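Local coordinates for polar amino acid ABC uptake transporter substrate binding protein (Streptococcus thermophilus LMG 18311, PDB 3HV1) that probably captures a polar amino acid outside the cell and hands it to an ABC importer in the membrane, at residues A[123-127]-A[128-132]; A[147-150]-A[151-155]; A[179-182]-A[183-187]; A[189-193]-A[194-198]. All coordinates share one frame; numbering follows the deposited sequence.

Contact 1: A[123-127]-A[128-132]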
ATOM      1  N   ALA A 123      -4.039  27.101   3.633  1.00 28.60           N
ATOM      2  CA  ALA A 123      -5.035  28.107   3.278  1.00 29.29           C
ATOM      3  C   ALA A 123      -4.627  29.487   3.793  1.00 30.33           C
ATOM      4  O   ALA A 123      -5.010  30.511   3.224  1.00 31.50           O
ATOM      5  CB  ALA A 123      -6.406  27.716   3.839  1.00 28.83           C
ATOM      6  N   GLY A 124      -3.838  29.505   4.864  1.00 30.26           N
ATOM      7  CA  GLY A 124      -3.396  30.756   5.449  1.00 29.09           C
ATOM      8  C   GLY A 124      -2.443  31.542   4.576  1.00 28.84           C
ATOM      9  O   GLY A 124      -2.032  32.657   4.928  1.00 28.59           O
HETATM   10  N   MSE A 125      -2.092  30.964   3.431  1.00 27.07           N
HETATM   11  CA  MSE A 125      -1.185  31.600   2.484  1.00 27.07           C
HETATM   12  C   MSE A 125      -1.886  32.553   1.530  1.00 27.32           C
HETATM   13  O   MSE A 125      -1.262  33.140   0.640  1.00 27.06           O
HETATM   14  CB  MSE A 125      -0.438  30.530   1.694  1.00 28.39           C
HETATM   15  CG  MSE A 125       0.709  29.897   2.465  1.00 25.95           C
HETATM   16 SE   MSE A 125       2.131  31.086   2.884  1.00 30.49          SE
HETATM   17  CE  MSE A 125       2.549  31.497   1.091  1.00 20.17           C
ATOM     18  N   ALA A 126      -3.187  32.713   1.727  1.00 28.16           N
ATOM     19  CA  ALA A 126      -3.980  33.601   0.886  1.00 29.95           C
ATOM     20  C   ALA A 126      -3.448  35.026   0.978  1.00 29.31           C
ATOM     21  O   ALA A 126      -3.410  35.618   2.061  1.00 30.14           O
ATOM     22  CB  ALA A 126      -5.442  33.560   1.322  1.00 29.37           C
ATOM     23  N   GLY A 127      -3.019  35.563  -0.158  1.00 29.00           N
ATOM     24  CA  GLY A 127      -2.498  36.918  -0.189  1.00 30.59           C
ATOM     25  C   GLY A 127      -1.053  37.038   0.260  1.00 32.26           C
ATOM     26  O   GLY A 127      -0.502  38.141   0.314  1.00 31.13           O
ATOM     27  N   LYS A 128      -0.433  35.904   0.573  1.00 31.49           N
ATOM     28  CA  LYS A 128       0.951  35.893   1.027  1.00 30.86           C
ATOM     29  C   LYS A 128       1.910  35.532  -0.107  1.00 30.40           C
ATOM     30  O   LYS A 128       1.509  34.917  -1.096  1.00 30.56           O
ATOM     31  CB  LYS A 128       1.103  34.898   2.179  1.00 32.84           C
ATOM     32  CG  LYS A 128       0.161  35.148   3.354  1.00 31.94           C
ATOM     33  CD  LYS A 128       0.492  36.449   4.069  1.00 34.73           C
ATOM     34  CE  LYS A 128      -0.393  36.651   5.291  1.00 35.98           C
ATOM     35  NZ  LYS A 128       0.020  37.859   6.067  1.00 36.27           N
ATOM     36  N   THR A 129       3.175  35.915   0.049  1.00 29.32           N
ATOM     37  CA  THR A 129       4.206  35.650  -0.953  1.00 28.87           C
ATOM     38  C   THR A 129       4.849  34.274  -0.781  1.00 27.86           C
ATOM     39  O   THR A 129       5.307  33.924   0.310  1.00 25.29           O
ATOM     40  CB  THR A 129       5.322  36.702  -0.878  1.00 29.26           C
ATOM     41  OG1 THR A 129       5.933  36.645   0.417  1.00 33.87           O
ATOM     42  CG2 THR A 129       4.762  38.091  -1.095  1.00 28.54           C
ATOM     43  N   LEU A 130       4.900  33.515  -1.873  1.00 27.61           N
ATOM     44  CA  LEU A 130       5.465  32.169  -1.862  1.00 26.76           C
ATOM     45  C   LEU A 130       6.750  32.024  -2.668  1.00 27.83           C
ATOM     46  O   LEU A 130       6.885  32.560  -3.770  1.00 28.02           O
ATOM     47  CB  LEU A 130       4.436  31.171  -2.395  1.00 27.94           C
ATOM     48  CG  LEU A 130       4.789  29.679  -2.395  1.00 28.60           C
ATOM     49  CD1 LEU A 130       4.968  29.171  -0.970  1.00 28.16           C
ATOM     50  CD2 LEU A 130       3.675  28.917  -3.088  1.00 29.56           C
ATOM     51  N   GLY A 131       7.695  31.291  -2.102  1.00 26.41           N
ATOM     52  CA  GLY A 131       8.950  31.053  -2.776  1.00 26.79           C
ATOM     53  C   GLY A 131       9.084  29.572  -3.081  1.00 27.90           C
ATOM     54  O   GLY A 131       8.465  28.741  -2.419  1.00 25.28           O
ATOM     55  N   ALA A 132       9.881  29.242  -4.089  1.00 28.55           N
ATOM     56  CA  ALA A 132      10.113  27.856  -4.475  1.00 31.36           C
ATOM     57  C   ALA A 132      11.494  27.790  -5.114  1.00 33.91           C
ATOM     58  O   ALA A 132      12.013  28.807  -5.574  1.00 34.49           O
ATOM     59  CB  ALA A 132       9.053  27.397  -5.457  1.00 30.59           C
TER
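Selenomethionine Met-125 folds its side chain back over the turn that follows it, and its methyl CE touches Leu-130 CD1 at 3.9 Å. Successive bends of like sign, ending with chi3 at -61°, curl the chain so that CE also lies 3.9 Å from Lys-128 CB and 3.8 Å from the carbonyl O of Thr-129. Leu-130 meets this methyl with CB and CD1. The Lys-128 side chain crosses that of Met-125 at a slant, and its end leads away. Its CB sits 3.3 Å from Met-125 O; CG, placed beside the lysine's own backbone N, comes within 3.7 Å of Gly-124 O, and the chain then bends at chi2 and runs extended to NZ. The backbone is closed by Lys-128 N, which donates to Met-125 O at 2.9 Å from above the carbonyl plane rather than along a lone pair. Gly-127 takes the third position of the turn with positive phi (81°), a conformation favourable to glycine. Leu-111 of strand 105-114 touches both Met-125 and Leu-130, so the curled side chain is part of a buried apolar layer, while Ala-126 and Gly-127 face solvent. This is a type II beta turn from Met-125 to Lys-128, which takes the chain from a short 3-10 segment into strand 130-133 of the mixed sheet of a family 3 solute-binding protein.

Contact 2: A[147-150]-A[151-155]; sequences KILK and DVVAN
The carbonyl O of Leu-149 is gripped by two backbone N-H groups from the residues that turn back over it. Val-153 N approaches at 2.9 Å, almost in line with the C=O bond, with an N-H...O angle of 161°. Val-152 N, at 3.0 Å, comes from above the carbonyl plane and makes a more bent bond (131°). The valine methyls close around the same oxygen: Val-152 CG2 and Val-153 CG1 each lie 3.1 Å from it. Val-153 CG1 also reaches Leu-149 CD2 at 4.0 Å, the two side chains crossing at about a right angle. In the same turn the carboxylate of Asp-151 swings back toward Lys-147, CG lying beside its own backbone N (chi1 -65°), and OD2 comes to 3.3 Å from Lys-147 CA; the lysine's NZ stays well away from it. The two bonds to Leu-149 O close a single helix-like turn in the loop between helix 137-144 and strand 158-161, within the alpha/beta fold of this solute-binding family. Further out, Phe-142 of helix 137-144 and Leu-130 of strand 130-133 both pack against Leu-149 and Val-153, covering the apolar side of the turn. Lys-150, its chain extended beyond CG, makes a weak hydrogen bond from NZ to Asn-143 OD1. Ile-148 points away from the turn and packs on Arg-175 of the second subunit.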
ATOM      1  N   LYS A 147      -5.113  25.301  -8.081  1.00 42.05           N
ATOM      2  CA  LYS A 147      -6.122  25.379  -7.034  1.00 42.64           C
ATOM      3  C   LYS A 147      -5.559  25.154  -5.624  1.00 41.13           C
ATOM      4  O   LYS A 147      -6.188  25.528  -4.635  1.00 41.26           O
ATOM      5  CB  LYS A 147      -7.237  24.372  -7.324  1.00 45.19           C
ATOM      6  CG  LYS A 147      -8.470  24.535  -6.457  1.00 49.17           C
ATOM      7  CD  LYS A 147      -9.622  23.694  -6.988  1.00 51.74           C
ATOM      8  CE  LYS A 147      -9.988  24.095  -8.412  1.00 53.10           C
ATOM      9  NZ  LYS A 147     -11.081  23.248  -8.964  1.00 54.98           N
ATOM     10  N   ILE A 148      -4.375  24.557  -5.531  1.00 39.73           N
ATOM     11  CA  ILE A 148      -3.760  24.298  -4.231  1.00 38.81           C
ATOM     12  C   ILE A 148      -3.202  25.565  -3.587  1.00 37.18           C
ATOM     13  O   ILE A 148      -3.592  25.935  -2.479  1.00 37.04           O
ATOM     14  CB  ILE A 148      -2.608  23.279  -4.348  1.00 39.99           C
ATOM     15  CG1 ILE A 148      -3.134  21.957  -4.910  1.00 42.57           C
ATOM     16  CG2 ILE A 148      -1.960  23.071  -2.982  1.00 39.31           C
ATOM     17  CD1 ILE A 148      -4.215  21.300  -4.065  1.00 43.99           C
ATOM     18  N   LEU A 149      -2.281  26.223  -4.280  1.00 34.99           N
ATOM     19  CA  LEU A 149      -1.676  27.441  -3.762  1.00 34.75           C
ATOM     20  C   LEU A 149      -1.622  28.576  -4.774  1.00 35.35           C
ATOM     21  O   LEU A 149      -1.830  29.730  -4.418  1.00 35.51           O
ATOM     22  CB  LEU A 149      -0.262  27.155  -3.266  1.00 32.83           C
ATOM     23  CG  LEU A 149      -0.145  26.603  -1.846  1.00 31.78           C
ATOM     24  CD1 LEU A 149       1.244  26.027  -1.624  1.00 30.74           C
ATOM     25  CD2 LEU A 149      -0.436  27.711  -0.852  1.00 29.96           C
ATOM     26  N   LYS A 150      -1.351  28.248  -6.031  1.00 35.83           N
ATOM     27  CA  LYS A 150      -1.243  29.266  -7.065  1.00 38.72           C
ATOM     28  C   LYS A 150      -2.384  30.279  -7.084  1.00 40.21           C
ATOM     29  O   LYS A 150      -2.144  31.481  -7.206  1.00 40.31           O
ATOM     30  CB  LYS A 150      -1.114  28.620  -8.445  1.00 38.40           C
ATOM     31  CG  LYS A 150      -0.803  29.634  -9.539  1.00 39.43           C
ATOM     32  CD  LYS A 150      -0.426  28.985 -10.856  1.00 40.24           C
ATOM     33  CE  LYS A 150      -0.098  30.054 -11.900  1.00 41.82           C
ATOM     34  NZ  LYS A 150       0.239  29.471 -13.226  1.00 42.60           N
ATOM     35  N   ASP A 151      -3.619  29.806  -6.952  1.00 40.81           N
ATOM     36  CA  ASP A 151      -4.770  30.702  -6.981  1.00 42.21           C
ATOM     37  C   ASP A 151      -4.906  31.612  -5.768  1.00 41.95           C
ATOM     38  O   ASP A 151      -5.430  32.722  -5.878  1.00 42.32           O
ATOM     39  CB  ASP A 151      -6.071  29.905  -7.141  1.00 42.65           C
ATOM     40  CG  ASP A 151      -6.151  29.177  -8.470  1.00 44.50           C
ATOM     41  OD1 ASP A 151      -5.450  29.590  -9.420  1.00 45.01           O
ATOM     42  OD2 ASP A 151      -6.926  28.201  -8.568  1.00 45.25           O
ATOM     43  N   VAL A 152      -4.428  31.157  -4.614  1.00 40.83           N
ATOM     44  CA  VAL A 152      -4.561  31.947  -3.400  1.00 40.24           C
ATOM     45  C   VAL A 152      -3.390  32.851  -3.037  1.00 38.87           C
ATOM     46  O   VAL A 152      -3.590  33.882  -2.404  1.00 37.22           O
ATOM     47  CB  VAL A 152      -4.857  31.046  -2.194  1.00 41.44           C
ATOM     48  CG1 VAL A 152      -6.220  30.403  -2.354  1.00 42.69           C
ATOM     49  CG2 VAL A 152      -3.782  29.983  -2.069  1.00 41.64           C
ATOM     50  N   VAL A 153      -2.178  32.477  -3.432  1.00 38.25           N
ATOM     51  CA  VAL A 153      -1.010  33.285  -3.093  1.00 38.84           C
ATOM     52  C   VAL A 153      -0.968  34.619  -3.831  1.00 39.88           C
ATOM     53  O   VAL A 153      -1.583  34.784  -4.882  1.00 39.91           O
ATOM     54  CB  VAL A 153       0.305  32.519  -3.369  1.00 37.86           C
ATOM     55  CG1 VAL A 153       0.276  31.181  -2.654  1.00 35.72           C
ATOM     56  CG2 VAL A 153       0.504  32.330  -4.859  1.00 37.56           C
ATOM     57  N   ALA A 154      -0.236  35.571  -3.266  1.00 41.04           N
ATOM     58  CA  ALA A 154      -0.104  36.894  -3.864  1.00 42.00           C
ATOM     59  C   ALA A 154       0.489  36.812  -5.270  1.00 42.80           C
ATOM     60  O   ALA A 154       1.479  36.113  -5.498  1.00 41.90           O
ATOM     61  CB  ALA A 154       0.770  37.768  -2.979  1.00 42.29           C
ATOM     62  N   ASN A 155      -0.128  37.530  -6.206  1.00 43.68           N
ATOM     63  CA  ASN A 155       0.324  37.569  -7.596  1.00 43.91           C
ATOM     64  C   ASN A 155       0.144  36.249  -8.341  1.00 43.87           C
ATOM     65  O   ASN A 155       0.446  36.163  -9.531  1.00 43.70           O
ATOM     66  CB  ASN A 155       1.796  37.985  -7.655  1.00 45.19           C
ATOM     67  CG  ASN A 155       2.034  39.365  -7.084  1.00 47.62           C
ATOM     68  OD1 ASN A 155       3.163  39.722  -6.745  1.00 50.09           O
ATOM     69  ND2 ASN A 155       0.972  40.159  -6.985  1.00 47.85           N
TER

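Contact 3: A[179-182]-A[183-187]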
ATOM      1  N   LEU A 179       7.557  28.971   1.888  1.00 19.28           N
ATOM      2  CA  LEU A 179       8.443  28.289   0.964  1.00 20.34           C
ATOM      3  C   LEU A 179       7.886  26.905   0.656  1.00 21.16           C
ATOM      4  O   LEU A 179       7.493  26.176   1.567  1.00 22.58           O
ATOM      5  CB  LEU A 179       9.832  28.161   1.604  1.00 22.02           C
ATOM      6  CG  LEU A 179      10.855  27.212   0.979  1.00 27.39           C
ATOM      7  CD1 LEU A 179      11.157  27.636  -0.449  1.00 26.62           C
ATOM      8  CD2 LEU A 179      12.124  27.225   1.818  1.00 29.23           C
ATOM      9  N   LEU A 180       7.850  26.547  -0.625  1.00 19.91           N
ATOM     10  CA  LEU A 180       7.368  25.236  -1.048  1.00 20.25           C
ATOM     11  C   LEU A 180       8.624  24.445  -1.429  1.00 19.88           C
ATOM     12  O   LEU A 180       9.407  24.891  -2.262  1.00 19.89           O
ATOM     13  CB  LEU A 180       6.432  25.383  -2.260  1.00 22.00           C
ATOM     14  CG  LEU A 180       5.710  24.133  -2.773  1.00 25.90           C
ATOM     15  CD1 LEU A 180       4.725  23.658  -1.721  1.00 26.69           C
ATOM     16  CD2 LEU A 180       4.974  24.444  -4.082  1.00 26.04           C
ATOM     17  N   ILE A 181       8.828  23.284  -0.816  1.00 20.22           N
ATOM     18  CA  ILE A 181      10.018  22.481  -1.091  1.00 20.05           C
ATOM     19  C   ILE A 181       9.772  21.024  -0.688  1.00 20.06           C
ATOM     20  O   ILE A 181       8.839  20.739   0.055  1.00 17.93           O
ATOM     21  CB  ILE A 181      11.225  23.043  -0.293  1.00 21.44           C
ATOM     22  CG1 ILE A 181      12.518  22.335  -0.687  1.00 25.64           C
ATOM     23  CG2 ILE A 181      10.975  22.888   1.197  1.00 20.61           C
ATOM     24  CD1 ILE A 181      13.013  22.695  -2.057  1.00 31.80           C
ATOM     25  N   ASP A 182      10.601  20.104  -1.179  1.00 19.06           N
ATOM     26  CA  ASP A 182      10.440  18.692  -0.833  1.00 19.60           C
ATOM     27  C   ASP A 182      10.602  18.479   0.668  1.00 17.79           C
ATOM     28  O   ASP A 182      11.486  19.055   1.290  1.00 19.00           O
ATOM     29  CB  ASP A 182      11.490  17.817  -1.523  1.00 21.18           C
ATOM     30  CG  ASP A 182      11.302  17.722  -3.033  1.00 24.68           C
ATOM     31  OD1 ASP A 182      11.291  16.584  -3.541  1.00 27.78           O
ATOM     32  OD2 ASP A 182      11.185  18.761  -3.701  1.00 24.15           O
ATOM     33  N   ARG A 183       9.760  17.619   1.227  1.00 18.90           N
ATOM     34  CA  ARG A 183       9.823  17.284   2.640  1.00 16.98           C
ATOM     35  C   ARG A 183      11.251  16.860   2.996  1.00 19.15           C
ATOM     36  O   ARG A 183      11.814  17.353   3.969  1.00 19.80           O
ATOM     37  CB  ARG A 183       8.867  16.137   2.939  1.00 16.49           C
ATOM     38  CG  ARG A 183       8.826  15.723   4.395  1.00 19.18           C
ATOM     39  CD  ARG A 183       8.143  14.380   4.550  1.00 20.14           C
ATOM     40  NE  ARG A 183       7.905  14.059   5.952  1.00 20.86           N
ATOM     41  CZ  ARG A 183       7.377  12.915   6.372  1.00 22.04           C
ATOM     42  NH1 ARG A 183       7.033  11.978   5.496  1.00 23.15           N
ATOM     43  NH2 ARG A 183       7.170  12.719   7.666  1.00 23.04           N
ATOM     44  N   VAL A 184      11.846  15.955   2.214  1.00 18.52           N
ATOM     45  CA  VAL A 184      13.211  15.509   2.527  1.00 17.97           C
ATOM     46  C   VAL A 184      14.223  16.647   2.692  1.00 18.67           C
ATOM     47  O   VAL A 184      15.144  16.538   3.502  1.00 20.27           O
ATOM     48  CB  VAL A 184      13.802  14.511   1.471  1.00 19.99           C
ATOM     49  CG1 VAL A 184      13.167  13.145   1.628  1.00 18.59           C
ATOM     50  CG2 VAL A 184      13.636  15.062   0.055  1.00 18.63           C
ATOM     51  N   TYR A 185      14.065  17.732   1.937  1.00 17.33           N
ATOM     52  CA  TYR A 185      14.991  18.858   2.057  1.00 17.85           C
ATOM     53  C   TYR A 185      14.612  19.770   3.216  1.00 17.51           C
ATOM     54  O   TYR A 185      15.470  20.222   3.974  1.00 18.59           O
ATOM     55  CB  TYR A 185      15.013  19.685   0.766  1.00 21.54           C
ATOM     56  CG  TYR A 185      15.438  18.902  -0.456  1.00 24.52           C
ATOM     57  CD1 TYR A 185      16.577  18.100  -0.427  1.00 28.31           C
ATOM     58  CD2 TYR A 185      14.695  18.955  -1.635  1.00 27.38           C
ATOM     59  CE1 TYR A 185      16.966  17.360  -1.543  1.00 29.27           C
ATOM     60  CE2 TYR A 185      15.070  18.222  -2.758  1.00 27.96           C
ATOM     61  CZ  TYR A 185      16.209  17.421  -2.703  1.00 30.58           C
ATOM     62  OH  TYR A 185      16.573  16.662  -3.798  1.00 29.74           O
ATOM     63  N   ALA A 186      13.325  20.064   3.335  1.00 16.90           N
ATOM     64  CA  ALA A 186      12.846  20.926   4.411  1.00 14.71           C
ATOM     65  C   ALA A 186      13.282  20.386   5.766  1.00 16.45           C
ATOM     66  O   ALA A 186      13.958  21.071   6.537  1.00 17.44           O
ATOM     67  CB  ALA A 186      11.309  21.028   4.357  1.00 15.61           C
ATOM     68  N   ASN A 187      12.902  19.150   6.062  1.00 16.43           N
ATOM     69  CA  ASN A 187      13.246  18.560   7.353  1.00 16.98           C
ATOM     70  C   ASN A 187      14.737  18.360   7.564  1.00 18.04           C
ATOM     71  O   ASN A 187      15.249  18.581   8.658  1.00 17.98           O
ATOM     72  CB  ASN A 187      12.504  17.238   7.537  1.00 17.36           C
ATOM     73  CG  ASN A 187      11.063  17.442   7.944  1.00 18.54           C
ATOM     74  OD1 ASN A 187      10.724  17.398   9.136  1.00 22.95           O
ATOM     75  ND2 ASN A 187      10.208  17.691   6.970  1.00 13.91           N
TER
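Asp-182 and Tyr-185 lie side by side and point the same way where strand 179-182 turns, at 111°, into helix 183-187. Asp-182 CG is set opposite its carbonyl carbon, beside the backbone N (chi1 -69°), which puts the carboxylate alongside the tyrosine ring. Asp-182 CB touches that ring at Tyr-185 CD2, 3.4 Å away, and meets Val-184 CG2 at 3.8 Å. Next, CG lies 3.8 Å from Tyr-185 CE2, with the carboxylate plane turned 52° from the ring. At the tip, OD1 accepts from Asn-107 ND2 and OD2 from Gln-109 NE2, so the carboxylate, though at the N-cap position, is engaged by strand 105-114 and does not cap the helix. Its carbonyl O instead opens the helix: Ala-186 N donates to it at 2.9 Å, nearly straight, and Tyr-185 N adds a weak bond. Val-184 CG2 covers one face of the tyrosine ring over its centre. Ile-181 CG2 packs on Ala-186 CB at 3.7 Å, and CG1 on Tyr-185 CB. Strand 178-182 runs between parallel strand 130-133 and antiparallel strand 105-114; Ile-181 also meets Phe-164 of helix 164-173, and Arg-183 hydrogen-bonds Val-106 O of strand 105-114 through NH1 and salt-bridges Glu-249 through NH2.

Contact 4: A[189-193]-A[194-198]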
ATOM      1  N   TYR A 189      17.429  20.052   6.212  1.00 20.24           N
ATOM      2  CA  TYR A 189      18.150  21.291   6.455  1.00 21.82           C
ATOM      3  C   TYR A 189      17.777  21.948   7.764  1.00 20.70           C
ATOM      4  O   TYR A 189      18.653  22.351   8.527  1.00 20.29           O
ATOM      5  CB  TYR A 189      17.941  22.271   5.295  1.00 20.75           C
ATOM      6  CG  TYR A 189      18.675  21.856   4.043  1.00 26.14           C
ATOM      7  CD1 TYR A 189      20.063  21.751   4.038  1.00 28.22           C
ATOM      8  CD2 TYR A 189      17.988  21.552   2.872  1.00 28.39           C
ATOM      9  CE1 TYR A 189      20.750  21.354   2.898  1.00 31.77           C
ATOM     10  CE2 TYR A 189      18.662  21.153   1.724  1.00 30.55           C
ATOM     11  CZ  TYR A 189      20.046  21.057   1.745  1.00 32.65           C
ATOM     12  OH  TYR A 189      20.729  20.659   0.617  1.00 36.34           O
ATOM     13  N   LEU A 190      16.477  22.044   8.035  1.00 20.02           N
ATOM     14  CA  LEU A 190      16.024  22.677   9.266  1.00 18.84           C
ATOM     15  C   LEU A 190      16.499  21.938  10.506  1.00 19.13           C
ATOM     16  O   LEU A 190      16.891  22.564  11.485  1.00 20.22           O
ATOM     17  CB  LEU A 190      14.499  22.800   9.267  1.00 17.88           C
ATOM     18  CG  LEU A 190      13.925  23.699   8.164  1.00 18.76           C
ATOM     19  CD1 LEU A 190      12.406  23.770   8.290  1.00 20.61           C
ATOM     20  CD2 LEU A 190      14.521  25.097   8.267  1.00 22.35           C
ATOM     21  N   GLU A 191      16.462  20.608  10.473  1.00 19.25           N
ATOM     22  CA  GLU A 191      16.920  19.816  11.613  1.00 20.30           C
ATOM     23  C   GLU A 191      18.435  19.933  11.721  1.00 20.73           C
ATOM     24  O   GLU A 191      18.984  20.053  12.817  1.00 21.91           O
ATOM     25  CB  GLU A 191      16.541  18.341  11.441  1.00 21.59           C
ATOM     26  CG  GLU A 191      17.125  17.394  12.506  1.00 22.14           C
ATOM     27  CD  GLU A 191      16.604  17.672  13.915  1.00 25.58           C
ATOM     28  OE1 GLU A 191      15.538  18.313  14.044  1.00 26.83           O
ATOM     29  OE2 GLU A 191      17.252  17.230  14.896  1.00 25.11           O
ATOM     30  N   LYS A 192      19.110  19.888  10.579  1.00 22.74           N
ATOM     31  CA  LYS A 192      20.567  19.990  10.569  1.00 25.48           C
ATOM     32  C   LYS A 192      20.978  21.300  11.235  1.00 25.67           C
ATOM     33  O   LYS A 192      21.974  21.358  11.957  1.00 26.16           O
ATOM     34  CB  LYS A 192      21.100  19.950   9.133  1.00 25.48           C
ATOM     35  CG  LYS A 192      22.618  19.957   9.041  1.00 31.92           C
ATOM     36  CD  LYS A 192      23.092  19.754   7.604  1.00 33.80           C
ATOM     37  CE  LYS A 192      24.597  19.556   7.544  1.00 37.79           C
ATOM     38  NZ  LYS A 192      25.049  19.215   6.164  1.00 39.72           N
ATOM     39  N   SER A 193      20.188  22.343  10.997  1.00 27.16           N
ATOM     40  CA  SER A 193      20.449  23.665  11.555  1.00 27.29           C
ATOM     41  C   SER A 193      19.950  23.789  12.983  1.00 25.30           C
ATOM     42  O   SER A 193      20.188  24.805  13.634  1.00 25.58           O
ATOM     43  CB  SER A 193      19.774  24.742  10.709  1.00 29.26           C
ATOM     44  OG  SER A 193      20.349  24.805   9.421  1.00 35.48           O
ATOM     45  N   GLY A 194      19.240  22.765  13.450  1.00 23.48           N
ATOM     46  CA  GLY A 194      18.712  22.764  14.807  1.00 23.05           C
ATOM     47  C   GLY A 194      17.603  23.773  15.059  1.00 22.33           C
ATOM     48  O   GLY A 194      17.386  24.192  16.195  1.00 23.38           O
ATOM     49  N   VAL A 195      16.878  24.144  14.007  1.00 21.81           N
ATOM     50  CA  VAL A 195      15.804  25.132  14.130  1.00 22.15           C
ATOM     51  C   VAL A 195      14.440  24.627  13.662  1.00 21.20           C
ATOM     52  O   VAL A 195      13.513  25.414  13.487  1.00 22.71           O
ATOM     53  CB  VAL A 195      16.139  26.393  13.309  1.00 24.07           C
ATOM     54  CG1 VAL A 195      17.447  27.013  13.809  1.00 25.61           C
ATOM     55  CG2 VAL A 195      16.253  26.030  11.828  1.00 25.35           C
ATOM     56  N   LEU A 196      14.309  23.321  13.465  1.00 19.73           N
ATOM     57  CA  LEU A 196      13.051  22.774  12.991  1.00 18.31           C
ATOM     58  C   LEU A 196      11.845  23.231  13.804  1.00 18.63           C
ATOM     59  O   LEU A 196      10.779  23.489  13.245  1.00 18.53           O
ATOM     60  CB  LEU A 196      13.111  21.247  12.978  1.00 19.13           C
ATOM     61  CG  LEU A 196      11.859  20.518  12.480  1.00 21.01           C
ATOM     62  CD1 LEU A 196      11.493  21.001  11.079  1.00 18.38           C
ATOM     63  CD2 LEU A 196      12.124  19.017  12.480  1.00 21.04           C
ATOM     64  N   ASP A 197      12.006  23.353  15.118  1.00 16.79           N
ATOM     65  CA  ASP A 197      10.866  23.747  15.945  1.00 19.68           C
ATOM     66  C   ASP A 197      10.462  25.212  15.871  1.00 18.75           C
ATOM     67  O   ASP A 197       9.591  25.648  16.617  1.00 17.63           O
ATOM     68  CB  ASP A 197      11.068  23.334  17.411  1.00 22.91           C
ATOM     69  CG  ASP A 197      12.366  23.831  17.989  1.00 26.46           C
ATOM     70  OD1 ASP A 197      12.967  24.767  17.420  1.00 31.20           O
ATOM     71  OD2 ASP A 197      12.786  23.278  19.031  1.00 32.18           O
ATOM     72  N   GLN A 198      11.095  25.976  14.988  1.00 17.58           N
ATOM     73  CA  GLN A 198      10.719  27.374  14.816  1.00 16.50           C
ATOM     74  C   GLN A 198       9.906  27.524  13.526  1.00 16.81           C
ATOM     75  O   GLN A 198       9.548  28.631  13.135  1.00 14.54           O
ATOM     76  CB  GLN A 198      11.963  28.273  14.760  1.00 15.08           C
ATOM     77  CG  GLN A 198      12.677  28.398  16.103  1.00 18.08           C
ATOM     78  CD  GLN A 198      13.935  29.245  16.026  1.00 24.72           C
ATOM     79  OE1 GLN A 198      13.879  30.435  15.726  1.00 30.08           O
ATOM     80  NE2 GLN A 198      15.077  28.629  16.292  1.00 25.02           N
TER
HETATM   81  O   HOH W   1      15.928  21.114  15.004  1.00 22.25           O
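Leu-190 and Leu-196 meet where helix 183-192 ends in a Schellman motif, with Gly-194 as the residue of positive phi (69°), a conformation that favours glycine. Val-195 N reaches back to Leu-190 O at 3.0 Å, close to the line of the C=O bond, and Gly-194 N bonds Glu-191 O at 2.8 Å from well above the carbonyl plane. The tight part is the apolar side. Leu-196 CD1 packs against Leu-190 CB at 3.9 Å and against CD1 of the same residue, the two side chains crossing at about a right angle, while Leu-190 CD2 extends to Val-195 CG2 at 4.1 Å. The Leu-190 to Val-195 contact is the hydrophobic pairing that commonly accompanies a Schellman motif; Leu-196 adds to it. Strand 199-203 backs it: Val-201 touches both leucines, and Tyr-199 touches Leu-190. The other side is looser and polar. Ser-193 and Gly-194 are exposed, and Lys-192 stretches away from the turn to hydrogen-bond Tyr-188 OH. Glu-191 leaves the helix with CG opposite its backbone N (chi1 173°), then bends at chi2 so that its carboxylate returns toward Leu-196, OE1 lying 3.8 Å from CD2. A water spans the remaining distance: it donates to Glu-191 OE1 at 3.0 Å and accepts from Leu-196 N at 3.1 Å.

How the contacts relate
All four contacts lie along one run of the chain, 123 to 198. Contacts 1 and 2, with centres 7 Å apart, are joined by two probable backbone hydrogen bonds, Gly-127 N to Val-152 O and Ala-154 N to Lys-128 O, each 2.9 Å. Contact 1 leads into strand 130-133, which pairs in parallel with strand 178-182 of contact 3; Leu-180 N probably bonds Gly-131 O, also at 2.9 Å. Contact 2 only brushes contact 3, through Leu-149 and Leu-180. Contacts 3 and 4 mark the start and end of helix 183-192, their centres 12 Å apart. Contact 4 touches neither contact 1 nor contact 2, and its centre lies about 27 Å from that of contact 2.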